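PDB 4Q7F: 5' nucleotidase family protein from Staphylococcus aureus subsp. aureus, which belongs to the 5'-nucleotidase family, joining a metal-binding calcineurin-like phosphoesterase domain to a 5'-nucleotidase C-terminal domain. Local coordinates for residues Ala394-Leu400 / Leu466-Ile472. Numbering follows the deposited sequence.
Sequences AVSGAKL and LKQTYTI
Val395 and Tyr470 form the antiparallel hydrogen-bonded pair of this contact: Val395 N gives to Tyr470 O at 2.9 Å, and Tyr470 N returns the bond to Val395 O at 2.8 Å, both nearly straight. Their strands, 390-396 and 469-475, are neighbours inside the mixed sheet of the C-terminal domain, flanked by 493-497 and 359-363 respectively. Beyond the pair, strand 390-396 turns into helix 397-408, and loop 466-468 supplies carbonyls to its first amides. Ala398 N reaches Leu466 O at 3.1 Å, while Gly397 N makes a weak bond to Gln468 O. Leu466 CD2 lies 3.9 Å from Ala398 CB. The edge of the Tyr470 ring meets Gly397 N in plane, and CE2 lies 3.6 Å from Gly397 CA. Gln468 CG lies over one ring face, offset toward the rim, and the phenol OH is hydrogen-bonded to Asp465 N. On the same side of the sheet Val395 CG2 meets Ile472 CG2. Leu400, its CG anti to the backbone N (chi1 174°), brings CD1 to 3.9 Å from Ile472 CD1; Met457 and Ile459 also pack on Leu400. N-cap Ser396 OG accepts from Lys399 N at 3.0 Å. Thus first-turn amides lacking helical backbone acceptors are met by Leu466 O, weakly by Gln468 O, and by the local cap, tying the helix start to the loop entering strand 469-475.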
ATOM      1  N   ALA A 394     -13.341  20.909   9.478  1.00 21.59           N
ATOM      2  CA  ALA A 394     -14.548  21.710   9.392  1.00 22.75           C
ATOM      3  C   ALA A 394     -14.980  21.694   7.943  1.00 22.87           C
ATOM      4  O   ALA A 394     -14.219  22.127   7.051  1.00 23.09           O
ATOM      5  CB  ALA A 394     -14.259  23.123   9.853  1.00 23.42           C
ATOM      6  N   VAL A 395     -16.184  21.174   7.720  1.00 23.26           N
ATOM      7  CA  VAL A 395     -16.746  21.039   6.381  1.00 23.82           C
ATOM      8  C   VAL A 395     -18.215  21.481   6.348  1.00 24.46           C
ATOM      9  O   VAL A 395     -18.949  21.337   7.330  1.00 25.24           O
ATOM     10  CB  VAL A 395     -16.647  19.574   5.871  1.00 23.78           C
ATOM     11  CG1 VAL A 395     -15.179  19.114   5.745  1.00 24.50           C
ATOM     12  CG2 VAL A 395     -17.391  18.606   6.791  1.00 23.15           C
ATOM     13  N   SER A 396     -18.644  22.019   5.221  1.00 24.72           N
ATOM     14  CA  SER A 396     -20.053  22.375   5.075  1.00 25.74           C
ATOM     15  C   SER A 396     -20.852  21.081   4.972  1.00 25.66           C
ATOM     16  O   SER A 396     -20.287  20.016   4.712  1.00 25.09           O
ATOM     17  CB  SER A 396     -20.264  23.190   3.818  1.00 26.09           C
ATOM     18  OG  SER A 396     -19.931  22.444   2.684  1.00 25.62           O
ATOM     19  N   GLY A 397     -22.160  21.168   5.170  1.00 25.59           N
ATOM     20  CA  GLY A 397     -23.031  20.001   5.048  1.00 26.27           C
ATOM     21  C   GLY A 397     -22.998  19.470   3.620  1.00 26.14           C
ATOM     22  O   GLY A 397     -23.174  18.274   3.385  1.00 26.50           O
ATOM     23  N   ALA A 398     -22.749  20.367   2.669  1.00 26.64           N
ATOM     24  CA  ALA A 398     -22.644  20.009   1.257  1.00 26.84           C
ATOM     25  C   ALA A 398     -21.334  19.234   0.994  1.00 26.46           C
ATOM     26  O   ALA A 398     -21.315  18.296   0.196  1.00 23.82           O
ATOM     27  CB  ALA A 398     -22.710  21.265   0.391  1.00 27.92           C
ATOM     28  N   LYS A 399     -20.235  19.642   1.633  1.00 26.30           N
ATOM     29  CA  LYS A 399     -18.988  18.912   1.473  1.00 27.63           C
ATOM     30  C   LYS A 399     -19.109  17.520   2.116  1.00 25.13           C
ATOM     31  O   LYS A 399     -18.540  16.556   1.611  1.00 24.80           O
ATOM     32  CB  LYS A 399     -17.790  19.618   2.082  1.00 31.60           C
ATOM     33  CG  LYS A 399     -17.048  20.596   1.180  1.00 37.51           C
ATOM     34  CD  LYS A 399     -15.677  20.884   1.822  1.00 40.91           C
ATOM     35  CE  LYS A 399     -14.817  21.842   1.026  1.00 45.13           C
ATOM     36  NZ  LYS A 399     -14.362  21.259  -0.262  1.00 47.63           N
ATOM     37  N   LEU A 400     -19.808  17.440   3.248  1.00 23.64           N
ATOM     38  CA  LEU A 400     -20.031  16.164   3.918  1.00 23.29           C
ATOM     39  C   LEU A 400     -20.782  15.243   2.968  1.00 23.11           C
ATOM     40  O   LEU A 400     -20.445  14.082   2.847  1.00 23.15           O
ATOM     41  CB  LEU A 400     -20.833  16.328   5.193  1.00 23.31           C
ATOM     42  CG  LEU A 400     -21.252  15.034   5.890  1.00 23.63           C
ATOM     43  CD1 LEU A 400     -20.036  14.162   6.192  1.00 23.04           C
ATOM     44  CD2 LEU A 400     -22.013  15.355   7.170  1.00 24.54           C
ATOM     45  N   LEU A 466     -26.985  22.010   4.216  1.00 46.03           N
ATOM     46  CA  LEU A 466     -25.860  22.072   3.288  1.00 44.92           C
ATOM     47  C   LEU A 466     -24.952  23.300   3.485  1.00 44.41           C
ATOM     48  O   LEU A 466     -23.781  23.261   3.108  1.00 41.72           O
ATOM     49  CB  LEU A 466     -26.358  22.020   1.842  1.00 45.72           C
ATOM     50  CG  LEU A 466     -27.091  20.740   1.404  1.00 47.43           C
ATOM     51  CD1 LEU A 466     -27.875  20.999   0.119  1.00 49.61           C
ATOM     52  CD2 LEU A 466     -26.154  19.541   1.257  1.00 45.71           C
ATOM     53  N   LYS A 467     -25.487  24.366   4.092  1.00 45.82           N
ATOM     54  CA  LYS A 467     -24.742  25.607   4.316  1.00 46.87           C
ATOM     55  C   LYS A 467     -24.125  25.740   5.724  1.00 46.40           C
ATOM     56  O   LYS A 467     -23.260  26.590   5.927  1.00 46.70           O
ATOM     57  CB  LYS A 467     -25.650  26.813   4.010  1.00 51.29           C
ATOM     58  CG  LYS A 467     -26.214  26.779   2.589  1.00 53.36           C
ATOM     59  CD  LYS A 467     -27.187  27.916   2.282  1.00 58.16           C
ATOM     60  CE  LYS A 467     -26.489  29.265   2.245  1.00 59.91           C
ATOM     61  NZ  LYS A 467     -27.429  30.349   1.864  1.00 64.82           N
ATOM     62  N   GLN A 468     -24.550  24.920   6.687  1.00 45.81           N
ATOM     63  CA  GLN A 468     -23.992  24.991   8.044  1.00 46.43           C
ATOM     64  C   GLN A 468     -22.622  24.341   8.079  1.00 41.61           C
ATOM     65  O   GLN A 468     -22.349  23.484   7.259  1.00 43.01           O
ATOM     66  CB  GLN A 468     -24.900  24.285   9.051  1.00 49.72           C
ATOM     67  CG  GLN A 468     -24.334  24.226  10.467  1.00 52.19           C
ATOM     68  CD  GLN A 468     -25.333  23.708  11.488  1.00 57.53           C
ATOM     69  OE1 GLN A 468     -26.536  23.951  11.377  1.00 61.20           O
ATOM     70  NE2 GLN A 468     -24.832  23.007  12.504  1.00 60.28           N
ATOM     71  N   THR A 469     -21.776  24.738   9.032  1.00 38.98           N
ATOM     72  CA  THR A 469     -20.444  24.142   9.183  1.00 35.85           C
ATOM     73  C   THR A 469     -20.497  22.992  10.218  1.00 34.10           C
ATOM     74  O   THR A 469     -21.026  23.176  11.311  1.00 37.06           O
ATOM     75  CB  THR A 469     -19.417  25.190   9.659  1.00 35.39           C
ATOM     76  OG1 THR A 469     -19.357  26.280   8.735  1.00 35.49           O
ATOM     77  CG2 THR A 469     -18.043  24.582   9.771  1.00 33.09           C
ATOM     78  N   TYR A 470     -19.953  21.827   9.872  1.00 30.65           N
ATOM     79  CA  TYR A 470     -19.933  20.654  10.766  1.00 28.83           C
ATOM     80  C   TYR A 470     -18.513  20.208  10.889  1.00 26.78           C
ATOM     81  O   TYR A 470     -17.672  20.667  10.130  1.00 26.49           O
ATOM     82  CB  TYR A 470     -20.761  19.500  10.190  1.00 28.37           C
ATOM     83  CG  TYR A 470     -22.212  19.828   9.943  1.00 29.69           C
ATOM     84  CD1 TYR A 470     -23.165  19.664  10.938  1.00 30.74           C
ATOM     85  CD2 TYR A 470     -22.631  20.307   8.712  1.00 30.56           C
ATOM     86  CE1 TYR A 470     -24.508  19.973  10.710  1.00 32.51           C
ATOM     87  CE2 TYR A 470     -23.970  20.636   8.483  1.00 31.75           C
ATOM     88  CZ  TYR A 470     -24.899  20.447   9.480  1.00 32.82           C
ATOM     89  OH  TYR A 470     -26.231  20.754   9.255  1.00 35.34           O
ATOM     90  N   THR A 471     -18.245  19.334  11.848  1.00 26.04           N
ATOM     91  CA  THR A 471     -16.909  18.775  12.028  1.00 25.04           C
ATOM     92  C   THR A 471     -16.907  17.267  11.818  1.00 24.48           C
ATOM     93  O   THR A 471     -17.830  16.561  12.236  1.00 24.02           O
ATOM     94  CB  THR A 471     -16.294  19.078  13.412  1.00 25.72           C
ATOM     95  OG1 THR A 471     -17.183  18.672  14.457  1.00 26.53           O
ATOM     96  CG2 THR A 471     -16.017  20.542  13.530  1.00 27.01           C
ATOM     97  N   ILE A 472     -15.828  16.777  11.199  1.00 23.14           N
ATOM     98  CA  ILE A 472     -15.707  15.375  10.921  1.00 22.84           C
ATOM     99  C   ILE A 472     -14.310  14.880  11.262  1.00 21.57           C
ATOM    100  O   ILE A 472     -13.314  15.531  10.968  1.00 21.16           O
ATOM    101  CB  ILE A 472     -16.106  15.046   9.453  1.00 22.87           C
ATOM    102  CG1 ILE A 472     -16.097  13.544   9.203  1.00 23.24           C
ATOM    103  CG2 ILE A 472     -15.200  15.758   8.453  1.00 23.04           C
ATOM    104  CD1 ILE A 472     -16.692  13.151   7.859  1.00 23.34           C
TER